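Local structure of TbpB (Actinobacillus pleuropneumoniae, 3HOL) at residues F341-Q346 and N356-Q361; Q82-G87 and E245-F250; N108-E113 and E290-G295; N117-Y122 and Q174-F179. The protein probably binds host transferrin at the bacterial surface, as the lipoprotein component of a receptor used for iron acquisition. All blocks are in the same frame, centred on the assembly; numbering follows the deposited sequence.

Contact 1 (F341-Q346 and N356-Q361); sequences FGQLWQ and NSLFLQ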
loop_
_atom_site.group_PDB
_atom_site.type_symbol
_atom_site.label_atom_id
_atom_site.label_comp_id
_atom_site.label_asym_id
_atom_site.label_seq_id
_atom_site.Cartn_x
_atom_site.Cartn_y
_atom_site.Cartn_z
ATOM N N PHE A 341 11.622 7.185 -8.921
ATOM C CA PHE A 341 11.527 8.563 -8.432
ATOM C C PHE A 341 11.255 9.456 -9.615
ATOM O O PHE A 341 11.467 9.060 -10.755
ATOM C CB PHE A 341 12.803 9.002 -7.667
ATOM C CG PHE A 341 14.064 9.066 -8.531
ATOM C CD1 PHE A 341 14.362 10.215 -9.291
ATOM C CD2 PHE A 341 14.952 7.980 -8.564
ATOM C CE1 PHE A 341 15.540 10.272 -10.078
ATOM C CE2 PHE A 341 16.145 8.030 -9.365
ATOM C CZ PHE A 341 16.418 9.163 -10.109
ATOM N N GLY A 342 10.725 10.635 -9.378
ATOM C CA GLY A 342 10.617 11.565 -10.478
ATOM C C GLY A 342 9.756 12.728 -10.118
ATOM O O GLY A 342 9.666 13.121 -8.936
ATOM N N GLN A 343 9.135 13.272 -11.163
ATOM C CA GLN A 343 8.362 14.491 -11.073
ATOM C C GLN A 343 6.891 14.232 -11.323
ATOM O O GLN A 343 6.517 13.358 -12.117
ATOM C CB GLN A 343 8.920 15.548 -12.056
ATOM C CG GLN A 343 10.348 15.936 -11.676
ATOM C CD GLN A 343 10.971 16.996 -12.560
ATOM O OE1 GLN A 343 10.274 17.651 -13.356
ATOM N NE2 GLN A 343 12.306 17.175 -12.434
ATOM N N LEU A 344 6.062 15.012 -10.654
ATOM C CA LEU A 344 4.621 14.883 -10.794
ATOM C C LEU A 344 3.986 16.271 -10.742
ATOM O O LEU A 344 4.210 17.024 -9.790
ATOM C CB LEU A 344 4.090 14.011 -9.659
ATOM C CG LEU A 344 2.604 13.781 -9.541
ATOM C CD1 LEU A 344 2.110 12.797 -10.620
ATOM C CD2 LEU A 344 2.350 13.282 -8.133
ATOM N N TRP A 345 3.187 16.575 -11.764
ATOM C CA TRP A 345 2.522 17.838 -11.866
ATOM C C TRP A 345 1.131 17.663 -12.484
ATOM O O TRP A 345 0.758 16.559 -12.927
ATOM C CB TRP A 345 3.395 18.840 -12.639
ATOM C CG TRP A 345 3.618 18.542 -14.105
ATOM C CD1 TRP A 345 2.771 18.845 -15.142
ATOM C CD2 TRP A 345 4.780 17.932 -14.705
ATOM N NE1 TRP A 345 3.324 18.435 -16.346
ATOM C CE2 TRP A 345 4.548 17.866 -16.102
ATOM C CE3 TRP A 345 5.966 17.400 -14.194
ATOM C CZ2 TRP A 345 5.481 17.327 -16.998
ATOM C CZ3 TRP A 345 6.898 16.854 -15.092
ATOM C CH2 TRP A 345 6.641 16.822 -16.481
ATOM N N GLN A 346 0.364 18.745 -12.471
ATOM C CA GLN A 346 -0.933 18.784 -13.128
ATOM C C GLN A 346 -0.825 19.653 -14.368
ATOM O O GLN A 346 -0.326 20.777 -14.314
ATOM C CB GLN A 346 -1.998 19.335 -12.180
ATOM C CG GLN A 346 -3.417 19.371 -12.771
ATOM C CD GLN A 346 -4.470 19.799 -11.740
ATOM O OE1 GLN A 346 -4.161 19.983 -10.566
ATOM N NE2 GLN A 346 -5.713 19.955 -12.184
ATOM N N ASN A 356 3.569 21.420 -9.294
ATOM C CA ASN A 356 4.662 20.517 -9.512
ATOM C C ASN A 356 5.116 19.934 -8.168
ATOM O O ASN A 356 5.086 20.614 -7.148
ATOM C CB ASN A 356 5.795 21.263 -10.248
ATOM C CG ASN A 356 6.878 20.337 -10.749
ATOM O OD1 ASN A 356 6.624 19.175 -11.095
ATOM N ND2 ASN A 356 8.113 20.845 -10.789
ATOM N N SER A 357 5.517 18.661 -8.187
ATOM C CA SER A 357 5.986 17.944 -6.994
ATOM C C SER A 357 7.021 16.868 -7.386
ATOM O O SER A 357 7.202 16.576 -8.579
ATOM C CB SER A 357 4.799 17.317 -6.233
ATOM O OG SER A 357 4.183 16.311 -7.019
ATOM N N LEU A 358 7.685 16.285 -6.384
ATOM C CA LEU A 358 8.590 15.160 -6.613
ATOM C C LEU A 358 8.071 13.930 -5.853
ATOM O O LEU A 358 7.350 14.086 -4.884
ATOM C CB LEU A 358 9.992 15.508 -6.119
ATOM C CG LEU A 358 10.587 16.784 -6.727
ATOM C CD1 LEU A 358 11.841 17.158 -5.902
ATOM C CD2 LEU A 358 10.967 16.532 -8.159
ATOM N N PHE A 359 8.438 12.724 -6.294
ATOM C CA PHE A 359 8.071 11.523 -5.554
ATOM C C PHE A 359 9.251 10.557 -5.521
ATOM O O PHE A 359 10.115 10.561 -6.436
ATOM C CB PHE A 359 6.817 10.844 -6.157
ATOM C CG PHE A 359 7.047 10.228 -7.518
ATOM C CD1 PHE A 359 7.547 8.935 -7.647
ATOM C CD2 PHE A 359 6.787 10.970 -8.688
ATOM C CE1 PHE A 359 7.779 8.377 -8.918
ATOM C CE2 PHE A 359 7.021 10.423 -9.971
ATOM C CZ PHE A 359 7.516 9.140 -10.090
ATOM N N LEU A 360 9.285 9.747 -4.464
ATOM C CA LEU A 360 10.218 8.624 -4.385
ATOM C C LEU A 360 9.501 7.433 -3.777
ATOM O O LEU A 360 8.840 7.576 -2.742
ATOM C CB LEU A 360 11.451 8.976 -3.536
ATOM C CG LEU A 360 12.476 7.821 -3.592
ATOM C CD1 LEU A 360 13.868 8.324 -3.923
ATOM C CD2 LEU A 360 12.474 6.946 -2.291
ATOM N N GLN A 361 9.652 6.270 -4.398
ATOM C CA GLN A 361 9.166 5.018 -3.837
ATOM C C GLN A 361 10.261 3.955 -3.877
ATOM O O GLN A 361 11.018 3.883 -4.827
ATOM C CB GLN A 361 7.916 4.533 -4.598
ATOM C CG GLN A 361 6.828 5.645 -4.779
ATOM C CD GLN A 361 5.450 5.037 -5.124
ATOM O OE1 GLN A 361 4.429 5.362 -4.485
ATOM N NE2 GLN A 361 5.429 4.115 -6.079
#
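F359 turns its ring flat over the backbone of G342, burying more surface against the opposite strand than any other residue of the pairing. With CG of F359 between its own backbone N and carbonyl carbon (chi1 69°), the ring folds back across the neighbouring strand. There G342 N lies 3.5 Å above the ring plane, over its centre, and G342 CA makes a CH-pi contact on the same face, 4.2 Å from the centroid of F359. The ring edge, at CE2 of F359, meets Q343 O in the ring plane. This cross-strand arrangement is the one known as aromatic rescue of glycine. Here it sits in the hairpin of strands 339-346 and 356-363, within the C-lobe handle domain, where backbone bonds run between G342 and F359 and between L344 and S357. L344 O is gripped twice by one residue, taking S357 N at 2.6 Å and S357 OG at 2.9 Å. On the face shared by F341, Q343, L358 and L360, Q343 and L358 run side by side, with CG of Q343 3.6 Å from CD2 of L358. D383 of strand 375-387, part of the second barrel, packs on F341 and L358 of this face. At the far end W345 and N356 also point the same way, indole and amide planes 72° apart, and OD1 of N356 lies 3.6 Å from CE3 of W345.

Contact 2 (Q82-G87 and E245-F250); sequences QYVRSG and EMAGKF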
loop_
_atom_site.group_PDB
_atom_site.type_symbol
_atom_site.label_atom_id
_atom_site.label_comp_id
_atom_site.label_asym_id
_atom_site.label_seq_id
_atom_site.Cartn_x
_atom_site.Cartn_y
_atom_site.Cartn_z
ATOM N N GLN A 82 -8.100 2.376 14.773
ATOM C CA GLN A 82 -7.702 3.672 14.203
ATOM C C GLN A 82 -7.493 3.661 12.694
ATOM O O GLN A 82 -7.565 4.707 12.033
ATOM C CB GLN A 82 -6.393 4.148 14.866
ATOM C CG GLN A 82 -6.485 4.317 16.379
ATOM C CD GLN A 82 -5.155 4.727 16.921
ATOM O OE1 GLN A 82 -4.401 3.892 17.406
ATOM N NE2 GLN A 82 -4.816 5.999 16.771
ATOM N N TYR A 83 -7.228 2.500 12.119
ATOM C CA TYR A 83 -6.761 2.464 10.718
ATOM C C TYR A 83 -7.590 1.527 9.857
ATOM O O TYR A 83 -7.418 1.540 8.640
ATOM C CB TYR A 83 -5.292 1.969 10.666
ATOM C CG TYR A 83 -4.382 2.885 11.440
ATOM C CD1 TYR A 83 -4.095 4.172 10.945
ATOM C CD2 TYR A 83 -3.801 2.482 12.649
ATOM C CE1 TYR A 83 -3.259 5.058 11.635
ATOM C CE2 TYR A 83 -2.946 3.348 13.355
ATOM C CZ TYR A 83 -2.681 4.647 12.839
ATOM O OH TYR A 83 -1.845 5.537 13.507
ATOM N N VAL A 84 -8.430 0.677 10.453
ATOM C CA VAL A 84 -9.196 -0.282 9.630
ATOM C C VAL A 84 -10.684 -0.306 10.026
ATOM O O VAL A 84 -11.040 0.133 11.114
ATOM C CB VAL A 84 -8.606 -1.727 9.716
ATOM C CG1 VAL A 84 -7.152 -1.746 9.307
ATOM C CG2 VAL A 84 -8.765 -2.354 11.153
ATOM N N ARG A 85 -11.549 -0.805 9.153
ATOM C CA ARG A 85 -12.965 -1.042 9.536
ATOM C C ARG A 85 -13.527 -2.105 8.620
ATOM O O ARG A 85 -13.347 -2.033 7.400
ATOM C CB ARG A 85 -13.822 0.244 9.371
ATOM C CG ARG A 85 -15.275 0.057 9.842
ATOM C CD ARG A 85 -16.094 1.368 9.764
ATOM N NE ARG A 85 -17.443 1.212 10.368
ATOM C CZ ARG A 85 -18.301 2.214 10.574
ATOM N NH1 ARG A 85 -17.940 3.480 10.272
ATOM N NH2 ARG A 85 -19.503 1.963 11.125
ATOM N N SER A 86 -14.221 -3.079 9.179
ATOM C CA SER A 86 -14.959 -4.019 8.355
ATOM C C SER A 86 -16.382 -4.135 8.926
ATOM O O SER A 86 -16.656 -3.742 10.086
ATOM C CB SER A 86 -14.228 -5.372 8.326
ATOM O OG SER A 86 -14.153 -5.891 9.656
ATOM N N GLY A 87 -17.312 -4.631 8.123
ATOM C CA GLY A 87 -18.700 -4.774 8.615
ATOM C C GLY A 87 -19.687 -4.906 7.477
ATOM O O GLY A 87 -19.380 -5.500 6.431
ATOM N N GLU A 245 -2.705 -2.589 12.887
ATOM C CA GLU A 245 -4.009 -3.209 12.643
ATOM C C GLU A 245 -3.949 -3.951 11.301
ATOM O O GLU A 245 -2.965 -3.791 10.525
ATOM C CB GLU A 245 -5.115 -2.121 12.622
ATOM C CG GLU A 245 -5.302 -1.477 14.048
ATOM C CD GLU A 245 -6.202 -0.290 14.036
ATOM O OE1 GLU A 245 -6.933 -0.066 13.047
ATOM O OE2 GLU A 245 -6.166 0.450 15.014
ATOM N N MET A 246 -4.958 -4.796 11.050
ATOM C CA MET A 246 -4.988 -5.572 9.809
ATOM C C MET A 246 -6.443 -5.749 9.388
ATOM O O MET A 246 -7.362 -5.718 10.229
ATOM C CB MET A 246 -4.284 -6.935 9.988
ATOM C CG MET A 246 -4.933 -7.776 11.112
ATOM S SD MET A 246 -4.226 -9.449 11.230
ATOM C CE MET A 246 -5.131 -10.315 9.863
ATOM N N ALA A 247 -6.671 -5.925 8.085
ATOM C CA ALA A 247 -8.031 -6.141 7.590
ATOM C C ALA A 247 -7.901 -6.914 6.293
ATOM O O ALA A 247 -6.830 -6.888 5.636
ATOM C CB ALA A 247 -8.756 -4.796 7.369
ATOM N N GLY A 248 -8.941 -7.641 5.936
ATOM C CA GLY A 248 -8.891 -8.375 4.652
ATOM C C GLY A 248 -10.136 -9.156 4.365
ATOM O O GLY A 248 -11.188 -8.953 5.006
ATOM N N LYS A 249 -10.044 -10.033 3.363
ATOM C CA LYS A 249 -11.249 -10.726 2.892
ATOM C C LYS A 249 -10.863 -12.051 2.273
ATOM O O LYS A 249 -9.683 -12.286 1.940
ATOM C CB LYS A 249 -12.010 -9.871 1.838
ATOM C CG LYS A 249 -11.384 -9.961 0.420
ATOM C CD LYS A 249 -12.051 -8.961 -0.557
ATOM C CE LYS A 249 -11.695 -9.246 -2.029
ATOM N NZ LYS A 249 -10.183 -9.241 -2.214
ATOM N N PHE A 250 -11.850 -12.920 2.114
ATOM C CA PHE A 250 -11.660 -14.029 1.217
ATOM C C PHE A 250 -12.965 -14.384 0.525
ATOM O O PHE A 250 -14.077 -14.007 0.989
ATOM C CB PHE A 250 -11.044 -15.268 1.897
ATOM C CG PHE A 250 -11.937 -15.941 2.910
ATOM C CD1 PHE A 250 -12.947 -16.781 2.505
ATOM C CD2 PHE A 250 -11.698 -15.778 4.282
ATOM C CE1 PHE A 250 -13.763 -17.446 3.441
ATOM C CE2 PHE A 250 -12.499 -16.455 5.254
ATOM C CZ PHE A 250 -13.551 -17.281 4.818
HETATM O O HOH W 1 -4.162 0.976 16.563
#
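OE1 of E245 is gripped by two successive backbone amides, accepting from Y83 N at 2.7 Å and, through a weak, bent bond, from V84 N. Y83 N meets it on the syn side but 34° out of the carboxylate plane. OE2 of E245 accepts from Q82 N, also at 2.7 Å, through its syn lone pair, in a nearly straight bond of 169°. A water also donates to OE2 of E245 at 2.6 Å and to OE1 of Q82. The chain of E245 is extended beyond CG, which carries the acid group across to the turn leading into strand 84-91. Further along strand 245-251 the contact becomes apolar: V84 CB lies 3.9 Å from A247 CB, and both methyls of V84 pack against CB of E245, while CG2 of V84 also faces OE1 of E245 at 3.5 Å. The ring of Y83 lies across the acid group, the two planes 54° apart. Strand 84-91 belongs to a five-stranded antiparallel sheet and strand 245-251 to the first beta barrel, so the contact lays the sheet against the barrel wall, with Y105 of the adjoining strand 101-107 also touching A247. K264 of strand 257-265 also touches E245. A largely buried carboxylate held by backbone N-H groups and water is consistent with an ionised side chain, whose charge those dipoles could stabilise.

Contact 3 (N108-E113 and E290-G295); sequences NSPAKE and ELNNFG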
loop_
_atom_site.group_PDB
_atom_site.type_symbol
_atom_site.label_atom_id
_atom_site.label_comp_id
_atom_site.label_asym_id
_atom_site.label_seq_id
_atom_site.Cartn_x
_atom_site.Cartn_y
_atom_site.Cartn_z
ATOM N N ASN A 108 -6.784 2.704 6.075
ATOM C CA ASN A 108 -5.930 3.757 5.555
ATOM C C ASN A 108 -4.542 3.606 6.156
ATOM O O ASN A 108 -4.357 2.837 7.107
ATOM C CB ASN A 108 -6.495 5.150 5.903
ATOM C CG ASN A 108 -6.649 5.356 7.396
ATOM O OD1 ASN A 108 -5.671 5.449 8.118
ATOM N ND2 ASN A 108 -7.903 5.422 7.866
ATOM N N SER A 109 -3.583 4.334 5.607
ATOM C CA SER A 109 -2.179 4.267 6.060
ATOM C C SER A 109 -1.556 2.856 5.960
ATOM O O SER A 109 -1.080 2.319 6.966
ATOM C CB SER A 109 -2.068 4.843 7.484
ATOM O OG SER A 109 -0.713 4.800 7.891
ATOM N N PRO A 110 -1.551 2.241 4.750
ATOM C CA PRO A 110 -0.918 0.925 4.575
ATOM C C PRO A 110 0.511 0.921 5.165
ATOM O O PRO A 110 1.269 1.839 4.883
ATOM C CB PRO A 110 -0.838 0.766 3.043
ATOM C CG PRO A 110 -1.967 1.677 2.507
ATOM C CD PRO A 110 -1.996 2.834 3.466
ATOM N N ALA A 111 0.850 -0.081 5.973
ATOM C CA ALA A 111 2.067 -0.035 6.826
ATOM C C ALA A 111 3.350 0.164 6.040
ATOM O O ALA A 111 3.563 -0.503 5.037
ATOM C CB ALA A 111 2.173 -1.344 7.680
ATOM N N LYS A 112 4.226 1.052 6.493
ATOM C CA LYS A 112 5.545 1.195 5.830
ATOM C C LYS A 112 6.671 0.619 6.684
ATOM O O LYS A 112 7.809 0.497 6.224
ATOM C CB LYS A 112 5.837 2.671 5.511
ATOM C CG LYS A 112 4.996 3.177 4.279
ATOM C CD LYS A 112 5.518 4.504 3.755
ATOM C CE LYS A 112 4.689 4.971 2.534
ATOM N NZ LYS A 112 3.494 5.769 2.953
ATOM N N GLU A 113 6.338 0.295 7.928
ATOM C CA GLU A 113 7.229 -0.455 8.805
ATOM C C GLU A 113 6.456 -1.629 9.389
ATOM O O GLU A 113 5.237 -1.532 9.622
ATOM C CB GLU A 113 7.766 0.431 9.934
ATOM C CG GLU A 113 8.466 1.695 9.456
ATOM C CD GLU A 113 9.209 2.473 10.584
ATOM O OE1 GLU A 113 9.187 2.074 11.774
ATOM O OE2 GLU A 113 9.836 3.488 10.266
ATOM N N GLU A 290 2.902 11.478 2.703
ATOM C CA GLU A 290 2.974 10.046 2.441
ATOM C C GLU A 290 2.110 9.678 1.254
ATOM O O GLU A 290 1.020 10.223 1.084
ATOM C CB GLU A 290 2.501 9.279 3.686
ATOM C CG GLU A 290 3.430 9.382 4.848
ATOM C CD GLU A 290 4.820 8.817 4.572
ATOM O OE1 GLU A 290 5.004 7.832 3.774
ATOM O OE2 GLU A 290 5.751 9.344 5.203
ATOM N N LEU A 291 2.587 8.746 0.440
ATOM C CA LEU A 291 1.784 8.129 -0.617
ATOM C C LEU A 291 1.321 6.761 -0.168
ATOM O O LEU A 291 2.069 6.048 0.500
ATOM C CB LEU A 291 2.625 7.933 -1.895
ATOM C CG LEU A 291 2.969 9.221 -2.644
ATOM C CD1 LEU A 291 4.036 8.934 -3.746
ATOM C CD2 LEU A 291 1.709 9.942 -3.224
ATOM N N ASN A 292 0.108 6.362 -0.554
ATOM C CA ASN A 292 -0.292 4.973 -0.326
ATOM C C ASN A 292 0.502 4.001 -1.209
ATOM O O ASN A 292 0.557 4.145 -2.446
ATOM C CB ASN A 292 -1.792 4.811 -0.575
ATOM C CG ASN A 292 -2.610 5.555 0.438
ATOM O OD1 ASN A 292 -2.214 5.681 1.613
ATOM N ND2 ASN A 292 -3.783 6.012 0.025
ATOM N N ASN A 293 1.110 2.998 -0.595
ATOM C CA ASN A 293 1.867 2.028 -1.395
ATOM C C ASN A 293 1.806 0.654 -0.731
ATOM O O ASN A 293 1.831 0.572 0.514
ATOM C CB ASN A 293 3.328 2.477 -1.517
ATOM C CG ASN A 293 4.098 1.631 -2.516
ATOM O OD1 ASN A 293 4.669 0.624 -2.117
ATOM N ND2 ASN A 293 4.024 1.970 -3.807
ATOM N N PHE A 294 1.706 -0.416 -1.533
ATOM C CA PHE A 294 1.562 -1.737 -0.942
ATOM C C PHE A 294 2.826 -2.588 -1.022
ATOM O O PHE A 294 2.834 -3.732 -0.600
ATOM C CB PHE A 294 0.351 -2.453 -1.545
ATOM C CG PHE A 294 -0.916 -1.671 -1.448
ATOM C CD1 PHE A 294 -1.518 -1.469 -0.213
ATOM C CD2 PHE A 294 -1.522 -1.166 -2.605
ATOM C CE1 PHE A 294 -2.731 -0.761 -0.115
ATOM C CE2 PHE A 294 -2.722 -0.457 -2.539
ATOM C CZ PHE A 294 -3.326 -0.237 -1.277
ATOM N N GLY A 295 3.917 -2.007 -1.490
ATOM C CA GLY A 295 5.167 -2.769 -1.616
ATOM C C GLY A 295 5.668 -2.927 -3.051
ATOM O O GLY A 295 6.648 -3.597 -3.290
HETATM O O HOH W 2 -4.034 6.267 3.599
HETATM O O HOH W 3 1.548 3.359 2.445
#
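Two loops at the meeting of the lobes, N108-E113 and E290-G295, touch through K112 and P110, the first loop running from the five-stranded sheet towards the C-lobe handle domain and the second lying within that domain. K112 and E290 run alongside each other, oppositely directed, and form a salt bridge, NZ of K112 2.7 Å from OE1 of E290, met on the anti side of the carboxylate. The bend at the last torsion of K112 (chi4 88°) lets the same NZ donate to L291 O at 2.9 Å. A water takes a third bond from NZ of K112 at 3.1 Å, and also accepts from N293 N. The second loop is shaped by an Asx turn, OD1 of N293 accepting from G295 N at 2.8 Å. Beside that turn, CD of P110 lies 3.4 Å from OD1 of N292, whose side chain crosses it at about a right angle; CG of P110 approaches CE1 of F294 at 3.7 Å, more obliquely. A second water links S109 N to OD1 of N292. N205, from a turn of the first barrel, donates through ND2 to A111 O and N293 O, and its side chain lies against P110 and F294.

Contact 4 (N117-Y122 and Q174-F179); sequences NQLLTY and QFEVDF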
loop_
_atom_site.group_PDB
_atom_site.type_symbol
_atom_site.label_atom_id
_atom_site.label_comp_id
_atom_site.label_asym_id
_atom_site.label_seq_id
_atom_site.Cartn_x
_atom_site.Cartn_y
_atom_site.Cartn_z
ATOM N N ASN A 117 10.503 -8.788 15.062
ATOM C CA ASN A 117 10.483 -10.197 15.395
ATOM C C ASN A 117 9.469 -10.614 16.446
ATOM O O ASN A 117 9.367 -11.804 16.722
ATOM C CB ASN A 117 11.895 -10.666 15.781
ATOM C CG ASN A 117 12.447 -9.935 16.994
ATOM O OD1 ASN A 117 13.277 -10.472 17.740
ATOM N ND2 ASN A 117 12.007 -8.701 17.196
ATOM N N GLN A 118 8.708 -9.666 17.010
ATOM C CA GLN A 118 7.762 -9.988 18.108
ATOM C C GLN A 118 6.611 -10.811 17.541
ATOM O O GLN A 118 6.128 -10.483 16.452
ATOM C CB GLN A 118 7.198 -8.707 18.747
ATOM C CG GLN A 118 6.520 -8.906 20.102
ATOM C CD GLN A 118 6.226 -7.582 20.839
ATOM O OE1 GLN A 118 6.993 -6.614 20.780
ATOM N NE2 GLN A 118 5.121 -7.558 21.538
ATOM N N LEU A 119 6.194 -11.875 18.232
ATOM C CA LEU A 119 5.058 -12.715 17.764
ATOM C C LEU A 119 3.789 -12.015 18.236
ATOM O O LEU A 119 3.580 -11.868 19.433
ATOM C CB LEU A 119 5.183 -14.140 18.323
ATOM C CG LEU A 119 4.136 -15.227 18.058
ATOM C CD1 LEU A 119 4.010 -15.556 16.563
ATOM C CD2 LEU A 119 4.591 -16.468 18.848
ATOM N N LEU A 120 2.992 -11.499 17.304
ATOM C CA LEU A 120 1.884 -10.621 17.679
ATOM C C LEU A 120 0.502 -11.183 17.335
ATOM O O LEU A 120 0.286 -11.719 16.244
ATOM C CB LEU A 120 2.073 -9.225 17.060
ATOM C CG LEU A 120 3.142 -8.312 17.698
ATOM C CD1 LEU A 120 3.460 -7.203 16.705
ATOM C CD2 LEU A 120 2.677 -7.744 19.027
ATOM N N THR A 121 -0.411 -11.074 18.286
ATOM C CA THR A 121 -1.798 -11.583 18.107
ATOM C C THR A 121 -2.691 -10.411 17.776
ATOM O O THR A 121 -2.729 -9.469 18.534
ATOM C CB THR A 121 -2.282 -12.280 19.406
ATOM O OG1 THR A 121 -1.531 -13.473 19.537
ATOM C CG2 THR A 121 -3.764 -12.647 19.340
ATOM N N TYR A 122 -3.376 -10.454 16.623
ATOM C CA TYR A 122 -4.374 -9.430 16.293
ATOM C C TYR A 122 -5.740 -10.054 16.611
ATOM O O TYR A 122 -6.042 -11.178 16.157
ATOM C CB TYR A 122 -4.312 -9.120 14.809
ATOM C CG TYR A 122 -3.065 -8.415 14.372
ATOM C CD1 TYR A 122 -3.104 -7.064 14.030
ATOM C CD2 TYR A 122 -1.835 -9.096 14.292
ATOM C CE1 TYR A 122 -1.921 -6.383 13.581
ATOM C CE2 TYR A 122 -0.646 -8.425 13.868
ATOM C CZ TYR A 122 -0.717 -7.080 13.514
ATOM O OH TYR A 122 0.401 -6.431 13.091
ATOM N N GLN A 174 -9.169 -14.008 15.367
ATOM C CA GLN A 174 -7.891 -13.930 16.028
ATOM C C GLN A 174 -6.806 -14.414 15.067
ATOM O O GLN A 174 -6.974 -15.442 14.404
ATOM C CB GLN A 174 -7.903 -14.723 17.353
ATOM C CG GLN A 174 -6.586 -14.657 18.139
ATOM C CD GLN A 174 -6.644 -15.300 19.522
ATOM O OE1 GLN A 174 -7.594 -15.098 20.269
ATOM N NE2 GLN A 174 -5.607 -16.081 19.870
ATOM N N PHE A 175 -5.705 -13.655 14.971
ATOM C CA PHE A 175 -4.619 -13.996 14.059
ATOM C C PHE A 175 -3.293 -13.920 14.802
ATOM O O PHE A 175 -3.114 -13.037 15.632
ATOM C CB PHE A 175 -4.571 -13.011 12.870
ATOM C CG PHE A 175 -5.896 -12.873 12.139
ATOM C CD1 PHE A 175 -6.225 -13.739 11.087
ATOM C CD2 PHE A 175 -6.806 -11.881 12.520
ATOM C CE1 PHE A 175 -7.493 -13.629 10.429
ATOM C CE2 PHE A 175 -8.068 -11.731 11.862
ATOM C CZ PHE A 175 -8.405 -12.594 10.825
ATOM N N GLU A 176 -2.377 -14.846 14.529
ATOM C CA GLU A 176 -1.052 -14.748 15.141
ATOM C C GLU A 176 -0.041 -14.535 14.045
ATOM O O GLU A 176 0.071 -15.343 13.139
ATOM C CB GLU A 176 -0.731 -16.035 15.932
ATOM C CG GLU A 176 0.655 -16.032 16.522
ATOM C CD GLU A 176 1.054 -17.425 17.048
ATOM O OE1 GLU A 176 0.677 -17.712 18.188
ATOM O OE2 GLU A 176 1.697 -18.229 16.314
ATOM N N VAL A 177 0.702 -13.432 14.117
ATOM C CA VAL A 177 1.650 -13.098 13.055
ATOM C C VAL A 177 3.079 -13.246 13.594
ATOM O O VAL A 177 3.460 -12.600 14.584
ATOM C CB VAL A 177 1.431 -11.679 12.463
ATOM C CG1 VAL A 177 2.465 -11.386 11.325
ATOM C CG2 VAL A 177 -0.031 -11.558 11.910
ATOM N N ASP A 178 3.857 -14.080 12.905
ATOM C CA ASP A 178 5.288 -14.187 13.185
ATOM C C ASP A 178 6.003 -13.349 12.143
ATOM O O ASP A 178 6.160 -13.782 10.998
ATOM C CB ASP A 178 5.739 -15.655 13.147
ATOM C CG ASP A 178 7.216 -15.844 13.621
ATOM O OD1 ASP A 178 8.016 -14.892 13.564
ATOM O OD2 ASP A 178 7.559 -16.969 14.048
ATOM N N PHE A 179 6.383 -12.120 12.511
ATOM C CA PHE A 179 7.009 -11.240 11.536
ATOM C C PHE A 179 8.416 -11.719 11.116
ATOM O O PHE A 179 8.892 -11.397 10.009
ATOM C CB PHE A 179 7.008 -9.777 12.042
ATOM C CG PHE A 179 5.614 -9.128 11.989
ATOM C CD1 PHE A 179 4.784 -9.112 13.121
ATOM C CD2 PHE A 179 5.132 -8.582 10.799
ATOM C CE1 PHE A 179 3.473 -8.510 13.063
ATOM C CE2 PHE A 179 3.852 -7.990 10.713
ATOM C CZ PHE A 179 3.003 -7.977 11.838
HETATM O O HOH W 4 9.230 -14.466 15.838
HETATM O O HOH W 5 -3.144 -15.791 18.762
#
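Segments N117-Y122 and Q174-F179 pair antiparallel, the strand axes 161° apart, and two hydrogen-bonded pairs, L120 with V177 and Y122 with F175, are joined by backbone bonds in both directions; V177 N to L120 O, at 2.8 Å, is almost straight. The inward face carries L120, Y122, F175 and V177. The tips of Y122 and F179 meet end-on: OH of Y122 lies in the plane of the F179 ring at its edge, 3.3 Å from CZ of F179. That hydroxyl is hydrogen-bonded to A243 O, and the rim of F179 lies beside it. CG2 of V177, anti to its carbonyl carbon, comes up to CE2 of Y122 at 3.7 Å. CG1 of V177, anti to its backbone N (chi1 -179°), covers one face of the F179 ring. L120 CD1 crosses towards CE1 of F179 at 3.9 Å, and Q118 O stands at another part of that ring's edge. These two strands are neighbours in the wall of the first beta barrel, and the aromatic layer continues into it: F175 meets F261, while Y122 packs edge-to-face with H265 and F179 meets F238. The other face is more polar and more open to solvent. There CD1 of L119 lies 3.4 Å from CG of E176 and close to CB of D178, and CG2 of T121 meets CG of Q174 at 3.7 Å. Two waters bridge the segments, one between NE2 of Q174 and OG1 of T121, the other donating to N117 O and OD1 of D178.

Following the chain from the N terminus, contact 2 opens first, at 82-87, and contact 3 at 108-113. Contact 4 then opens and closes between 117 and 179, joining neighbouring strands of the first barrel, and is nested inside the loops of both. Contact 2 closes at 245-250, setting the five-stranded sheet on that barrel, and contact 3 at 290-295, tying the sheet's outgoing loop to the C-lobe handle; these two loops cross. Contact 1 follows in series as a local hairpin of the handle. M246 packs on Y122 and F175, joining contacts 2 and 4, while L291 meets F359 between contacts 3 and 1, whose centres are about 17 Å apart.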